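Local atomic coordinates of adhesion and penetration protein autotransporter (Haemophilus influenzae, PDB entry 3SYJ), a protein that promotes adherence to and invasion of host cells, self-associates to aggregate bacteria, and is probably a serine protease. Residues I7-Y12 against Y177-N182; A16-K21 against A46-F51; G157-R162 against Q170-Y175; H596-L601 against Q613-W618. One frame throughout, in Å; residues are numbered along the deposited sequence.

Contact 1 (I7-Y12 against Y177-N182)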
loop_
_atom_site.group_PDB
_atom_site.type_symbol
_atom_site.label_atom_id
_atom_site.label_comp_id
_atom_site.label_asym_id
_atom_site.label_seq_id
_atom_site.Cartn_x
_atom_site.Cartn_y
_atom_site.Cartn_z
ATOM N N ILE A 7 -33.724 24.368 -45.190
ATOM C CA ILE A 7 -32.641 24.192 -44.225
ATOM C C ILE A 7 -32.881 25.122 -43.032
ATOM O O ILE A 7 -33.310 26.267 -43.217
ATOM C CB ILE A 7 -31.280 24.500 -44.877
ATOM C CG1 ILE A 7 -30.906 23.398 -45.867
ATOM C CG2 ILE A 7 -30.182 24.666 -43.829
ATOM C CD1 ILE A 7 -29.787 23.784 -46.799
ATOM N N ASP A 8 -32.634 24.623 -41.817
ATOM C CA ASP A 8 -32.811 25.420 -40.600
ATOM C C ASP A 8 -32.195 26.793 -40.766
ATOM O O ASP A 8 -31.046 26.916 -41.187
ATOM C CB ASP A 8 -32.150 24.753 -39.398
ATOM C CG ASP A 8 -32.915 23.552 -38.905
ATOM O OD1 ASP A 8 -34.118 23.436 -39.211
ATOM O OD2 ASP A 8 -32.310 22.720 -38.204
ATOM N N TYR A 9 -32.962 27.823 -40.431
ATOM C CA TYR A 9 -32.477 29.194 -40.506
ATOM C C TYR A 9 -31.263 29.352 -39.605
ATOM O O TYR A 9 -30.382 30.159 -39.885
ATOM C CB TYR A 9 -33.572 30.168 -40.071
ATOM C CG TYR A 9 -33.426 31.572 -40.615
ATOM C CD1 TYR A 9 -33.163 31.802 -41.961
ATOM C CD2 TYR A 9 -33.591 32.670 -39.789
ATOM C CE1 TYR A 9 -33.051 33.100 -42.461
ATOM C CE2 TYR A 9 -33.481 33.964 -40.277
ATOM C CZ TYR A 9 -33.213 34.174 -41.604
ATOM O OH TYR A 9 -33.105 35.463 -42.060
ATOM N N GLN A 10 -31.210 28.566 -38.529
ATOM C CA GLN A 10 -30.113 28.669 -37.571
ATOM C C GLN A 10 -28.735 28.555 -38.222
ATOM O O GLN A 10 -27.796 29.237 -37.804
ATOM C CB GLN A 10 -30.254 27.647 -36.445
ATOM C CG GLN A 10 -29.410 27.990 -35.222
ATOM C CD GLN A 10 -29.867 29.274 -34.527
ATOM O OE1 GLN A 10 -31.064 29.509 -34.356
ATOM N NE2 GLN A 10 -28.909 30.104 -34.116
ATOM N N TYR A 11 -28.610 27.709 -39.244
ATOM C CA TYR A 11 -27.327 27.556 -39.936
ATOM C C TYR A 11 -26.815 28.899 -40.433
ATOM O O TYR A 11 -25.670 29.264 -40.221
ATOM C CB TYR A 11 -27.451 26.610 -41.129
ATOM C CG TYR A 11 -27.414 25.145 -40.783
ATOM C CD1 TYR A 11 -26.210 24.513 -40.476
ATOM C CD2 TYR A 11 -28.575 24.382 -40.791
ATOM C CE1 TYR A 11 -26.178 23.157 -40.169
ATOM C CE2 TYR A 11 -28.554 23.037 -40.491
ATOM C CZ TYR A 11 -27.360 22.429 -40.182
ATOM O OH TYR A 11 -27.358 21.090 -39.888
ATOM N N TYR A 12 -27.683 29.635 -41.098
ATOM C CA TYR A 12 -27.294 30.897 -41.685
ATOM C C TYR A 12 -27.005 31.955 -40.628
ATOM O O TYR A 12 -26.209 32.865 -40.844
ATOM C CB TYR A 12 -28.411 31.376 -42.598
ATOM C CG TYR A 12 -28.757 30.424 -43.719
ATOM C CD1 TYR A 12 -28.040 30.431 -44.914
ATOM C CD2 TYR A 12 -29.810 29.530 -43.593
ATOM C CE1 TYR A 12 -28.366 29.569 -45.952
ATOM C CE2 TYR A 12 -30.146 28.667 -44.622
ATOM C CZ TYR A 12 -29.422 28.688 -45.799
ATOM O OH TYR A 12 -29.762 27.825 -46.818
ATOM N N TYR A 177 -30.453 42.244 -38.586
ATOM C CA TYR A 177 -29.440 41.277 -38.183
ATOM C C TYR A 177 -28.665 40.723 -39.386
ATOM O O TYR A 177 -29.003 40.989 -40.546
ATOM C CB TYR A 177 -30.064 40.136 -37.369
ATOM C CG TYR A 177 -31.176 39.412 -38.110
ATOM C CD1 TYR A 177 -30.885 38.415 -39.033
ATOM C CD2 TYR A 177 -32.503 39.746 -37.900
ATOM C CE1 TYR A 177 -31.892 37.764 -39.725
ATOM C CE2 TYR A 177 -33.511 39.110 -38.576
ATOM C CZ TYR A 177 -33.202 38.120 -39.489
ATOM O OH TYR A 177 -34.221 37.493 -40.163
ATOM N N LEU A 178 -27.616 39.959 -39.094
ATOM C CA LEU A 178 -26.751 39.415 -40.131
ATOM C C LEU A 178 -27.172 38.010 -40.532
ATOM O O LEU A 178 -27.577 37.215 -39.689
ATOM C CB LEU A 178 -25.305 39.374 -39.635
ATOM C CG LEU A 178 -24.652 40.720 -39.313
ATOM C CD1 LEU A 178 -23.419 40.491 -38.475
ATOM C CD2 LEU A 178 -24.317 41.494 -40.586
ATOM N N THR A 179 -27.075 37.710 -41.822
ATOM C CA THR A 179 -27.159 36.332 -42.296
ATOM C C THR A 179 -25.998 36.115 -43.238
ATOM O O THR A 179 -25.477 37.072 -43.810
ATOM C CB THR A 179 -28.466 36.027 -43.051
ATOM O OG1 THR A 179 -28.621 36.941 -44.145
ATOM C CG2 THR A 179 -29.656 36.138 -42.122
ATOM N N ALA A 180 -25.591 34.861 -43.410
ATOM C CA ALA A 180 -24.403 34.567 -44.195
ATOM C C ALA A 180 -24.375 33.112 -44.647
ATOM O O ALA A 180 -25.188 32.305 -44.218
ATOM C CB ALA A 180 -23.152 34.899 -43.393
ATOM N N GLY A 181 -23.428 32.781 -45.514
ATOM C CA GLY A 181 -23.243 31.411 -45.975
ATOM C C GLY A 181 -22.186 31.462 -47.055
ATOM O O GLY A 181 -21.572 32.508 -47.244
ATOM N N ASN A 182 -21.950 30.370 -47.767
ATOM C CA ASN A 182 -21.098 30.484 -48.951
ATOM C C ASN A 182 -21.838 31.251 -50.048
ATOM O O ASN A 182 -23.059 31.406 -49.982
ATOM C CB ASN A 182 -20.572 29.130 -49.442
ATOM C CG ASN A 182 -21.674 28.146 -49.775
ATOM O OD1 ASN A 182 -22.128 27.392 -48.918
ATOM N ND2 ASN A 182 -22.087 28.124 -51.040
#
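Tyr9 and Tyr177 meet tip to tip where the N-terminal helix 9-17 packs on strand 179-182, an outermost strand of an antiparallel sheet in the S6 peptidase domain. From CB, Tyr9 CG is anti to the backbone N (chi1 -156°), and the far end of the ring reaches the other segment. There CE2 meets OH and CE1 of Tyr177, and CZ comes within 4.1 Å of Thr179 CG2. At the tip, Tyr9 OH hydrogen-bonds Tyr177 OH at 3.0 Å, lying at the edge of the Tyr177 ring and in its plane. The same Tyr9 OH is 3.5 Å from Thr179 CG2. Trp161 meets the Tyr9 ring edge-to-face. Thr179 turns its methyl to Tyr9, while its OG1 bonds Gln159 OE1. Ala180 N gives a weak bond of 3.3 Å to Tyr12 O. Ala180 O lies at the edge of the Tyr12 ring, 3.5 Å from CD1.

Contact 2 (A16-K21 against A46-F51)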
loop_
_atom_site.group_PDB
_atom_site.type_symbol
_atom_site.label_atom_id
_atom_site.label_comp_id
_atom_site.label_asym_id
_atom_site.label_seq_id
_atom_site.Cartn_x
_atom_site.Cartn_y
_atom_site.Cartn_z
ATOM N N ALA A 16 -23.040 33.517 -39.753
ATOM C CA ALA A 16 -22.701 34.939 -39.727
ATOM C C ALA A 16 -22.059 35.368 -38.408
ATOM O O ALA A 16 -21.201 36.252 -38.388
ATOM C CB ALA A 16 -23.925 35.777 -40.006
ATOM N N GLU A 17 -22.481 34.743 -37.312
ATOM C CA GLU A 17 -21.992 35.109 -35.986
ATOM C C GLU A 17 -20.801 34.252 -35.546
ATOM O O GLU A 17 -20.327 34.393 -34.422
ATOM C CB GLU A 17 -23.114 35.002 -34.934
ATOM C CG GLU A 17 -24.441 35.697 -35.295
ATOM C CD GLU A 17 -24.332 37.217 -35.400
ATOM O OE1 GLU A 17 -23.368 37.807 -34.859
ATOM O OE2 GLU A 17 -25.229 37.827 -36.023
ATOM N N ASN A 18 -20.321 33.369 -36.420
ATOM C CA ASN A 18 -19.292 32.403 -36.029
ATOM C C ASN A 18 -19.707 31.650 -34.767
ATOM O O ASN A 18 -18.909 31.485 -33.845
ATOM C CB ASN A 18 -17.929 33.085 -35.802
ATOM C CG ASN A 18 -17.211 33.426 -37.108
ATOM O OD1 ASN A 18 -16.959 34.595 -37.396
ATOM N ND2 ASN A 18 -16.891 32.408 -37.903
ATOM N N LYS A 19 -20.960 31.206 -34.725
ATOM C CA LYS A 19 -21.467 30.442 -33.593
ATOM C C LYS A 19 -21.862 29.039 -34.027
ATOM O O LYS A 19 -21.552 28.616 -35.137
ATOM C CB LYS A 19 -22.634 31.166 -32.922
ATOM C CG LYS A 19 -22.201 32.478 -32.311
ATOM C CD LYS A 19 -23.348 33.252 -31.701
ATOM C CE LYS A 19 -22.811 34.427 -30.908
ATOM N NZ LYS A 19 -23.884 35.133 -30.171
ATOM N N GLY A 20 -22.539 28.314 -33.148
ATOM C CA GLY A 20 -22.750 26.898 -33.372
ATOM C C GLY A 20 -21.432 26.240 -33.742
ATOM O O GLY A 20 -20.413 26.430 -33.076
ATOM N N LYS A 21 -21.444 25.475 -34.819
ATOM C CA LYS A 21 -20.256 24.751 -35.227
ATOM C C LYS A 21 -19.345 25.625 -36.073
ATOM O O LYS A 21 -18.234 25.222 -36.416
ATOM C CB LYS A 21 -20.643 23.471 -35.970
ATOM C CG LYS A 21 -20.835 22.301 -35.026
ATOM C CD LYS A 21 -21.785 21.260 -35.571
ATOM C CE LYS A 21 -21.858 20.073 -34.624
ATOM N NZ LYS A 21 -23.170 19.371 -34.744
ATOM N N ALA A 46 -11.109 25.012 -46.401
ATOM C CA ALA A 46 -10.579 26.192 -45.733
ATOM C C ALA A 46 -11.068 26.203 -44.305
ATOM O O ALA A 46 -12.150 25.695 -44.021
ATOM C CB ALA A 46 -11.013 27.459 -46.450
ATOM N N PRO A 47 -10.263 26.763 -43.390
ATOM C CA PRO A 47 -10.737 26.972 -42.021
ATOM C C PRO A 47 -11.807 28.056 -42.053
ATOM O O PRO A 47 -11.664 29.011 -42.822
ATOM C CB PRO A 47 -9.488 27.485 -41.293
ATOM C CG PRO A 47 -8.332 27.127 -42.189
ATOM C CD PRO A 47 -8.872 27.212 -43.567
ATOM N N MET A 48 -12.869 27.901 -41.264
ATOM C CA MET A 48 -13.966 28.875 -41.245
ATOM C C MET A 48 -13.467 30.313 -41.092
ATOM O O MET A 48 -12.685 30.617 -40.190
ATOM C CB MET A 48 -14.946 28.566 -40.109
ATOM C CG MET A 48 -16.084 29.563 -39.991
ATOM S SD MET A 48 -17.265 29.514 -41.370
ATOM C CE MET A 48 -18.478 30.703 -40.802
ATOM N N ILE A 49 -13.945 31.191 -41.968
ATOM C CA ILE A 49 -13.574 32.602 -41.977
ATOM C C ILE A 49 -13.836 33.283 -40.618
ATOM O O ILE A 49 -14.723 32.885 -39.870
ATOM C CB ILE A 49 -14.357 33.331 -43.103
ATOM C CG1 ILE A 49 -13.803 34.728 -43.368
ATOM C CG2 ILE A 49 -15.848 33.391 -42.784
ATOM C CD1 ILE A 49 -14.460 35.419 -44.547
ATOM N N ASP A 50 -13.054 34.305 -40.294
ATOM C CA ASP A 50 -13.294 35.080 -39.086
ATOM C C ASP A 50 -14.097 36.292 -39.519
ATOM O O ASP A 50 -13.553 37.205 -40.140
ATOM C CB ASP A 50 -11.963 35.514 -38.469
ATOM C CG ASP A 50 -12.124 36.223 -37.118
ATOM O OD1 ASP A 50 -13.193 36.807 -36.835
ATOM O OD2 ASP A 50 -11.149 36.208 -36.335
ATOM N N PHE A 51 -15.392 36.292 -39.216
ATOM C CA PHE A 51 -16.274 37.371 -39.664
ATOM C C PHE A 51 -16.180 38.625 -38.770
ATOM O O PHE A 51 -16.872 39.618 -39.007
ATOM C CB PHE A 51 -17.731 36.892 -39.748
ATOM C CG PHE A 51 -18.099 36.231 -41.064
ATOM C CD1 PHE A 51 -17.758 36.818 -42.285
ATOM C CD2 PHE A 51 -18.836 35.052 -41.074
ATOM C CE1 PHE A 51 -18.122 36.232 -43.487
ATOM C CE2 PHE A 51 -19.209 34.457 -42.278
ATOM C CZ PHE A 51 -18.843 35.042 -43.487
#
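The amide of Asn18 faces the backbone of Ile49 to Phe51 and uses both of its polar atoms there. OD1 accepts from Phe51 N at 2.9 Å. This donor lies in the carbonyl plane of Asn18, on a lone pair, and the bond is fairly straight (159°). ND2 gives to Ile49 O at 3.0 Å, approaching nearly along the C=O axis of Ile49, with that oxygen tilted slightly from the amide plane. A second bond from ND2 goes to Phe22 O. Three bonds thus fix the rotation of the amide. Asn18 follows helix 9-17 and has positive phi (52°), with two bonds back into the last turn. This is a Schellman motif, and it ends the N-terminal helix of the S6 peptidase domain against the loop between strands 38-42 and 61-64. The Asn18 and Phe51 side chains cross at about a right angle, with amide and ring planes 38° apart. Phe51 CB lies 3.4 Å from Asn18 OD1, and CD2 lies 3.8 Å from Ala16 O. Within the loop, Ile49 CG2 sits over the centre of the Phe51 ring. Met48 crosses Asn18 obliquely. Met48 CG, anti to its backbone N, comes within 3.6 Å of Asn18 ND2, and CE also approaches ND2. Phe15 touches the side chains of both Met48 and Phe51, and Val152 and Ile154 of strand 151-155 also pack on Phe51.

Contact 3 (G157-R162 against Q170-Y175)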
loop_
_atom_site.group_PDB
_atom_site.type_symbol
_atom_site.label_atom_id
_atom_site.label_comp_id
_atom_site.label_asym_id
_atom_site.label_seq_id
_atom_site.Cartn_x
_atom_site.Cartn_y
_atom_site.Cartn_z
ATOM N N GLY A 157 -29.100 42.898 -45.254
ATOM C CA GLY A 157 -30.185 43.347 -46.106
ATOM C C GLY A 157 -31.493 42.612 -45.846
ATOM O O GLY A 157 -31.520 41.609 -45.137
ATOM N N ARG A 158 -32.586 43.117 -46.407
ATOM C CA ARG A 158 -33.883 42.462 -46.270
ATOM C C ARG A 158 -33.756 40.946 -46.284
ATOM O O ARG A 158 -33.121 40.369 -47.171
ATOM C CB ARG A 158 -34.819 42.902 -47.386
ATOM C CG ARG A 158 -35.138 44.367 -47.343
ATOM C CD ARG A 158 -36.130 44.727 -48.422
ATOM N NE ARG A 158 -36.735 46.024 -48.158
ATOM C CZ ARG A 158 -37.403 46.734 -49.061
ATOM N NH1 ARG A 158 -37.544 46.269 -50.297
ATOM N NH2 ARG A 158 -37.924 47.910 -48.726
ATOM N N GLN A 159 -34.366 40.301 -45.299
ATOM C CA GLN A 159 -34.188 38.866 -45.118
ATOM C C GLN A 159 -35.382 38.059 -45.644
ATOM O O GLN A 159 -36.528 38.319 -45.284
ATOM C CB GLN A 159 -33.910 38.538 -43.641
ATOM C CG GLN A 159 -32.792 39.351 -42.994
ATOM C CD GLN A 159 -31.386 38.967 -43.463
ATOM O OE1 GLN A 159 -31.204 38.078 -44.303
ATOM N NE2 GLN A 159 -30.378 39.647 -42.910
ATOM N N PHE A 160 -35.094 37.083 -46.496
ATOM C CA PHE A 160 -36.105 36.192 -47.026
ATOM C C PHE A 160 -35.694 34.754 -46.780
ATOM O O PHE A 160 -34.505 34.459 -46.656
ATOM C CB PHE A 160 -36.226 36.371 -48.539
ATOM C CG PHE A 160 -36.677 37.738 -48.970
ATOM C CD1 PHE A 160 -38.005 37.982 -49.271
ATOM C CD2 PHE A 160 -35.763 38.772 -49.113
ATOM C CE1 PHE A 160 -38.419 39.235 -49.687
ATOM C CE2 PHE A 160 -36.173 40.026 -49.532
ATOM C CZ PHE A 160 -37.503 40.256 -49.817
ATOM N N TRP A 161 -36.669 33.853 -46.718
ATOM C CA TRP A 161 -36.384 32.452 -47.020
ATOM C C TRP A 161 -37.268 31.955 -48.164
ATOM O O TRP A 161 -38.385 32.434 -48.348
ATOM C CB TRP A 161 -36.439 31.539 -45.788
ATOM C CG TRP A 161 -37.731 31.518 -45.049
ATOM C CD1 TRP A 161 -38.979 31.366 -45.575
ATOM C CD2 TRP A 161 -37.899 31.611 -43.633
ATOM N NE1 TRP A 161 -39.915 31.379 -44.572
ATOM C CE2 TRP A 161 -39.278 31.528 -43.370
ATOM C CE3 TRP A 161 -37.016 31.768 -42.561
ATOM C CZ2 TRP A 161 -39.794 31.596 -42.088
ATOM C CZ3 TRP A 161 -37.529 31.831 -41.292
ATOM C CH2 TRP A 161 -38.905 31.749 -41.062
ATOM N N ARG A 162 -36.741 31.024 -48.951
ATOM C CA ARG A 162 -37.431 30.541 -50.139
ATOM C C ARG A 162 -37.729 29.060 -50.007
ATOM O O ARG A 162 -36.878 28.297 -49.555
ATOM C CB ARG A 162 -36.575 30.766 -51.380
ATOM C CG ARG A 162 -36.160 32.198 -51.571
ATOM C CD ARG A 162 -36.016 32.548 -53.039
ATOM N NE ARG A 162 -36.282 33.968 -53.215
ATOM C CZ ARG A 162 -37.431 34.458 -53.656
ATOM N NH1 ARG A 162 -38.412 33.639 -54.005
ATOM N NH2 ARG A 162 -37.590 35.765 -53.767
ATOM N N GLN A 170 -40.626 37.301 -46.715
ATOM C CA GLN A 170 -39.735 38.287 -46.115
ATOM C C GLN A 170 -39.897 38.276 -44.607
ATOM O O GLN A 170 -40.919 38.707 -44.084
ATOM C CB GLN A 170 -39.999 39.690 -46.644
ATOM C CG GLN A 170 -38.901 40.646 -46.238
ATOM C CD GLN A 170 -39.202 42.088 -46.562
ATOM O OE1 GLN A 170 -39.014 42.970 -45.722
ATOM N NE2 GLN A 170 -39.659 42.342 -47.783
ATOM N N VAL A 171 -38.887 37.779 -43.907
ATOM C CA VAL A 171 -39.009 37.548 -42.476
ATOM C C VAL A 171 -38.503 38.724 -41.639
ATOM O O VAL A 171 -38.875 38.865 -40.477
ATOM C CB VAL A 171 -38.291 36.260 -42.073
ATOM C CG1 VAL A 171 -38.889 35.075 -42.836
ATOM C CG2 VAL A 171 -36.800 36.382 -42.354
ATOM N N ALA A 172 -37.671 39.576 -42.232
ATOM C CA ALA A 172 -37.193 40.768 -41.534
ATOM C C ALA A 172 -36.840 41.916 -42.486
ATOM O O ALA A 172 -36.428 41.691 -43.624
ATOM C CB ALA A 172 -36.002 40.431 -40.645
ATOM N N GLY A 173 -37.003 43.146 -42.009
ATOM C CA GLY A 173 -36.568 44.314 -42.754
ATOM C C GLY A 173 -35.049 44.390 -42.781
ATOM O O GLY A 173 -34.376 43.594 -42.122
ATOM N N ALA A 174 -34.509 45.339 -43.540
ATOM C CA ALA A 174 -33.064 45.481 -43.663
ATOM C C ALA A 174 -32.477 45.991 -42.366
ATOM O O ALA A 174 -33.170 46.634 -41.584
ATOM C CB ALA A 174 -32.710 46.422 -44.789
ATOM N N TYR A 175 -31.199 45.688 -42.148
ATOM C CA TYR A 175 -30.430 46.225 -41.028
ATOM C C TYR A 175 -30.949 45.801 -39.660
ATOM O O TYR A 175 -30.795 46.534 -38.698
ATOM C CB TYR A 175 -30.352 47.753 -41.100
ATOM C CG TYR A 175 -30.006 48.277 -42.476
ATOM C CD1 TYR A 175 -28.924 47.772 -43.181
ATOM C CD2 TYR A 175 -30.758 49.279 -43.069
ATOM C CE1 TYR A 175 -28.606 48.244 -44.437
ATOM C CE2 TYR A 175 -30.445 49.757 -44.335
ATOM C CZ TYR A 175 -29.370 49.235 -45.007
ATOM O OH TYR A 175 -29.046 49.706 -46.258
HETATM O O HOH W 1 -36.354 47.392 -45.138
HETATM O O HOH W 2 -31.694 42.470 -41.472
#
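Gln159 pairs with Val171 and Ala172 through backbone hydrogen bonds. Gln159 N gives a nearly straight bond of 3.0 Å to Ala172 O. Gln159 O accepts from Val171 N at 2.8 Å and, weakly, from Ala172 N. Gln170 CA also makes a CA-H...O contact with this oxygen. Two CH-pi contacts follow. Val171 CG1 sits 3.5 Å from the centroid of the Trp161 six-membered ring, over its centre. The two side chains cross at about a right angle. Gln170 CG lies over one face of the Phe160 ring, 4.0 Å from its centroid and offset toward the rim. His2 stacks on Phe160. Two waters add bridges. One accepts from Ala174 N at 3.2 Å and weakly from Arg158 NE. The other probably donates to Gly173 O and accepts weakly from Gln159 NE2. Gly1 N also bonds Gln159 OE1. Gly157 lies about 8 Å from the side chain of Ser218, the probable active-site serine. With Val171 and Ala172 both facing Gln159, the arrangement is a classic beta bulge in an antiparallel hairpin.

Contact 4 (H596-L601 against Q613-W618)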
loop_
_atom_site.group_PDB
_atom_site.type_symbol
_atom_site.label_atom_id
_atom_site.label_comp_id
_atom_site.label_asym_id
_atom_site.label_seq_id
_atom_site.Cartn_x
_atom_site.Cartn_y
_atom_site.Cartn_z
ATOM N N HIS A 596 -25.266 30.153 -29.771
ATOM C CA HIS A 596 -26.006 30.140 -31.032
ATOM C C HIS A 596 -26.535 31.537 -31.336
ATOM O O HIS A 596 -26.887 32.287 -30.427
ATOM C CB HIS A 596 -27.168 29.138 -30.988
ATOM C CG HIS A 596 -26.743 27.703 -31.062
ATOM N ND1 HIS A 596 -26.242 27.132 -32.213
ATOM C CD2 HIS A 596 -26.758 26.719 -30.131
ATOM C CE1 HIS A 596 -25.958 25.862 -31.984
ATOM N NE2 HIS A 596 -26.261 25.586 -30.728
ATOM N N ALA A 597 -26.597 31.886 -32.616
ATOM C CA ALA A 597 -27.104 33.193 -33.022
ATOM C C ALA A 597 -28.518 33.447 -32.498
ATOM O O ALA A 597 -29.397 32.575 -32.578
ATOM C CB ALA A 597 -27.060 33.328 -34.521
ATOM N N TYR A 598 -28.719 34.650 -31.964
ATOM C CA TYR A 598 -29.982 35.087 -31.371
ATOM C C TYR A 598 -31.102 35.102 -32.416
ATOM O O TYR A 598 -30.870 35.461 -33.564
ATOM C CB TYR A 598 -29.778 36.495 -30.804
ATOM C CG TYR A 598 -30.951 37.120 -30.060
ATOM C CD1 TYR A 598 -31.108 36.933 -28.695
ATOM C CD2 TYR A 598 -31.874 37.927 -30.721
ATOM C CE1 TYR A 598 -32.158 37.514 -27.998
ATOM C CE2 TYR A 598 -32.937 38.517 -30.036
ATOM C CZ TYR A 598 -33.070 38.305 -28.669
ATOM O OH TYR A 598 -34.111 38.878 -27.967
ATOM N N ASN A 599 -32.316 34.728 -32.020
ATOM C CA ASN A 599 -33.446 34.710 -32.950
ATOM C C ASN A 599 -34.256 36.000 -32.915
ATOM O O ASN A 599 -35.032 36.231 -31.988
ATOM C CB ASN A 599 -34.361 33.514 -32.677
ATOM C CG ASN A 599 -35.607 33.517 -33.560
ATOM O OD1 ASN A 599 -35.637 34.158 -34.612
ATOM N ND2 ASN A 599 -36.638 32.808 -33.129
ATOM N N HIS A 600 -34.074 36.832 -33.938
ATOM C CA HIS A 600 -34.761 38.116 -34.018
ATOM C C HIS A 600 -36.154 38.019 -34.650
ATOM O O HIS A 600 -36.843 39.029 -34.766
ATOM C CB HIS A 600 -33.941 39.122 -34.830
ATOM C CG HIS A 600 -32.642 39.517 -34.197
ATOM N ND1 HIS A 600 -32.527 40.595 -33.346
ATOM C CD2 HIS A 600 -31.398 38.995 -34.317
ATOM C CE1 HIS A 600 -31.270 40.709 -32.954
ATOM N NE2 HIS A 600 -30.564 39.752 -33.528
ATOM N N LEU A 601 -36.570 36.828 -35.075
ATOM C CA LEU A 601 -37.835 36.717 -35.805
ATOM C C LEU A 601 -39.081 36.980 -34.938
ATOM O O LEU A 601 -39.099 36.685 -33.743
ATOM C CB LEU A 601 -37.943 35.360 -36.509
ATOM C CG LEU A 601 -36.917 35.063 -37.607
ATOM C CD1 LEU A 601 -37.090 33.656 -38.131
ATOM C CD2 LEU A 601 -37.037 36.071 -38.728
ATOM N N GLN A 613 -38.630 32.498 -29.756
ATOM C CA GLN A 613 -38.170 33.855 -29.948
ATOM C C GLN A 613 -36.987 34.126 -29.019
ATOM O O GLN A 613 -36.931 33.599 -27.907
ATOM C CB GLN A 613 -39.299 34.825 -29.654
ATOM C CG GLN A 613 -40.316 34.914 -30.761
ATOM C CD GLN A 613 -41.299 36.016 -30.515
ATOM O OE1 GLN A 613 -42.100 35.947 -29.582
ATOM N NE2 GLN A 613 -41.248 37.052 -31.344
ATOM N N GLY A 614 -36.035 34.934 -29.478
ATOM C CA GLY A 614 -34.932 35.350 -28.625
ATOM C C GLY A 614 -33.768 34.375 -28.540
ATOM O O GLY A 614 -33.363 33.786 -29.541
ATOM N N GLU A 615 -33.222 34.206 -27.340
ATOM C CA GLU A 615 -31.971 33.472 -27.177
ATOM C C GLU A 615 -32.115 32.026 -27.588
ATOM O O GLU A 615 -33.075 31.364 -27.225
ATOM C CB GLU A 615 -31.458 33.541 -25.738
ATOM C CG GLU A 615 -30.890 34.896 -25.333
ATOM C CD GLU A 615 -30.526 34.947 -23.857
ATOM O OE1 GLU A 615 -29.741 34.082 -23.415
ATOM O OE2 GLU A 615 -31.040 35.843 -23.148
ATOM N N ILE A 616 -31.141 31.544 -28.351
ATOM C CA ILE A 616 -31.139 30.166 -28.792
ATOM C C ILE A 616 -30.161 29.340 -27.964
ATOM O O ILE A 616 -28.952 29.471 -28.099
ATOM C CB ILE A 616 -30.804 30.090 -30.286
ATOM C CG1 ILE A 616 -31.882 30.825 -31.083
ATOM C CG2 ILE A 616 -30.688 28.648 -30.741
ATOM C CD1 ILE A 616 -33.284 30.295 -30.823
ATOM N N VAL A 617 -30.693 28.483 -27.103
ATOM C CA VAL A 617 -29.859 27.635 -26.267
ATOM C C VAL A 617 -30.338 26.191 -26.346
ATOM O O VAL A 617 -31.498 25.924 -26.050
ATOM C CB VAL A 617 -29.934 28.093 -24.813
ATOM C CG1 VAL A 617 -29.211 27.108 -23.913
ATOM C CG2 VAL A 617 -29.354 29.496 -24.676
ATOM N N TRP A 618 -29.463 25.266 -26.753
ATOM C CA TRP A 618 -29.841 23.850 -26.860
ATOM C C TRP A 618 -29.339 23.044 -25.670
ATOM O O TRP A 618 -28.138 22.987 -25.413
ATOM C CB TRP A 618 -29.333 23.209 -28.159
ATOM C CG TRP A 618 -29.787 23.893 -29.419
ATOM C CD1 TRP A 618 -30.848 24.743 -29.557
ATOM C CD2 TRP A 618 -29.206 23.764 -30.726
ATOM N NE1 TRP A 618 -30.953 25.161 -30.860
ATOM C CE2 TRP A 618 -29.959 24.576 -31.600
ATOM C CE3 TRP A 618 -28.123 23.045 -31.242
ATOM C CZ2 TRP A 618 -29.661 24.693 -32.960
ATOM C CZ3 TRP A 618 -27.828 23.162 -32.597
ATOM C CH2 TRP A 618 -28.594 23.981 -33.438
HETATM O O HOH W 3 -28.987 33.292 -28.894
HETATM O O HOH W 4 -26.431 29.471 -26.851
#
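Leu601 O accepts from Gln613 NE2 at 3.2 Å and more weakly from Ser606 OG. The Gln613 donor lies on a lone pair of Leu601 O, and that oxygen lies in the amide plane of Gln613. The bond is nearly straight (170°). Asn599 and Gly614 exchange two backbone bonds, Asn599 N to Gly614 O at 2.9 Å and Gly614 N to Asn599 O at 3.0 Å. They form a single antiparallel bridge between the two loops that flank helix 603-609, within the beta-solenoid part of the passenger domain. Asn599 OD1 takes Leu601 N in an Asx turn; its ND2 bonds Pro612 O and Ser606 OG. One water joins His596 O to Ile616 N; a second joins Ile616 O to His596 N, weakly at the latter. Gly614 CA makes a CH-pi contact over one Tyr598 face, offset toward the rim. Ile616 CG2 touches His596 CB at 3.6 Å. The His596 ring meets the Trp618 six-membered ring obliquely (planes at 36°), with NE2 over a Trp618 face. Asp14 and Asp621 bond ND1 and NE2 of this histidine.

How the contacts relate
Contacts 1 and 2 are buried and share helix 9-17, contact 1 near its start and contact 2 at its end. Ala16 CB of contact 2 packs on Ala180 CB of contact 1. Contacts 3 and 4 are only partly buried, and water takes part in both. Contact 1 is mainly tyrosine tips and edges, contact 2 one gripped amide, contact 3 strand pairing with rings, and contact 4 a single bridge between loops. Contacts 1 to 3 belong to the peptidase domain and contact 4 to the solenoid region. Contact 4 touches all three: Ala597 O takes Gln10 NE2, Ala597 CB meets Glu17, and Leu601 packs on Val171 and Trp161.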